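Local coordinates for protein pyruvate kinase (Pyrobaculum aerophilum, PDB 3QTG) that catalyses the last step of glycolysis, the transfer of a phosphoryl group from phosphoenolpyruvate to ADP that yields pyruvate and ATP, at residues L290-S293 / M294-S297. Sequence-based numbering, arbitrary orientation.
Sequences LLDS and MQSS
Leu291, just ahead of the short 3-10 turn 292-295, and Met294 within it are both buried and run alongside one another in the same direction, with Leu291 CB 4.0 Å from Met294 SD. With Met294 CG placed beside its own backbone N (chi1 -69°) and the chain bent at its last torsion (chi3 76°), it is SD that meets Leu291, while CE leads away. The pair packs against Pro300 and helix 331-343, Leu291 meeting Leu338 and Met294 meeting Ala333 and Trp337. Cutting Met294 back to an alanine is likely to open a gap beside Leu291 and to take an apolar neighbour from Trp337. Three successive i to i+3 backbone bonds wind the turn: Met294 N to Leu291 O (2.9 Å), Gln295 N to Asp292 O and Ser296 N to Ser293 O. Solvent reaches the other flank, where Asp292 and Gln295 are partly exposed and Ser296 is exposed. There the side chains of Asp292 and Gln295 run alongside, the amide turned 61° from the carboxylate and its NE2 3.3 Å from Asp292 OD1. Ser293 OG is hydrogen-bonded to Glu304 OE1, tying the turn to helix 302-313. Asp292 lies about 7 Å, side chain to side chain, from Thr288, a probable substrate-binding residue. The arrangement is a 3-10 turn in the loop that follows strand 284-287 and leads to helix 302-313, a beta-alpha connection of the pyruvate kinase TIM barrel.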
# COMPACT_ATOMS: atom_id res chain seq x y z
N LEU A 290 3.91 -5.39 37.39
CA LEU A 290 2.70 -5.51 36.60
C LEU A 290 1.46 -5.38 37.49
O LEU A 290 0.54 -4.63 37.17
CB LEU A 290 2.70 -6.82 35.79
CG LEU A 290 3.75 -6.88 34.67
CD1 LEU A 290 3.99 -8.31 34.26
CD2 LEU A 290 3.41 -5.99 33.45
N LEU A 291 1.45 -6.13 38.60
CA LEU A 291 0.32 -6.14 39.53
C LEU A 291 0.83 -5.91 40.94
O LEU A 291 0.43 -6.57 41.90
CB LEU A 291 -0.48 -7.45 39.41
CG LEU A 291 -1.12 -7.76 38.04
CD1 LEU A 291 -1.71 -9.16 38.01
CD2 LEU A 291 -2.19 -6.73 37.68
N ASP A 292 1.74 -4.95 41.04
CA ASP A 292 2.49 -4.71 42.26
C ASP A 292 1.64 -4.44 43.52
O ASP A 292 1.94 -4.98 44.58
CB ASP A 292 3.52 -3.61 42.05
CG ASP A 292 4.83 -3.92 42.73
OD1 ASP A 292 5.37 -5.04 42.51
OD2 ASP A 292 5.30 -3.06 43.51
N SER A 293 0.58 -3.64 43.39
CA SER A 293 -0.29 -3.35 44.53
C SER A 293 -0.88 -4.64 45.14
O SER A 293 -1.32 -4.65 46.30
CB SER A 293 -1.42 -2.39 44.14
OG SER A 293 -2.45 -3.08 43.46
N MET A 294 -0.87 -5.72 44.37
CA MET A 294 -1.52 -6.97 44.78
C MET A 294 -0.75 -7.78 45.83
O MET A 294 -1.23 -8.81 46.30
CB MET A 294 -1.87 -7.82 43.57
CG MET A 294 -2.98 -7.23 42.73
SD MET A 294 -3.66 -8.45 41.60
CE MET A 294 -4.67 -9.43 42.71
N GLN A 295 0.45 -7.32 46.18
CA GLN A 295 1.19 -7.85 47.32
C GLN A 295 0.38 -7.65 48.61
O GLN A 295 0.47 -8.47 49.54
CB GLN A 295 2.57 -7.19 47.44
CG GLN A 295 3.51 -7.50 46.30
CD GLN A 295 4.87 -6.87 46.50
OE1 GLN A 295 5.66 -7.34 47.32
NE2 GLN A 295 5.16 -5.81 45.75
N SER A 296 -0.43 -6.59 48.64
CA SER A 296 -1.21 -6.20 49.81
C SER A 296 -2.71 -6.24 49.61
O SER A 296 -3.46 -6.06 50.55
CB SER A 296 -0.83 -4.79 50.25
OG SER A 296 0.51 -4.77 50.69
N SER A 297 -3.15 -6.44 48.38
CA SER A 297 -4.57 -6.34 48.06
C SER A 297 -4.96 -7.48 47.13
O SER A 297 -4.15 -7.87 46.30
CB SER A 297 -4.86 -5.00 47.39
OG SER A 297 -6.22 -4.93 46.98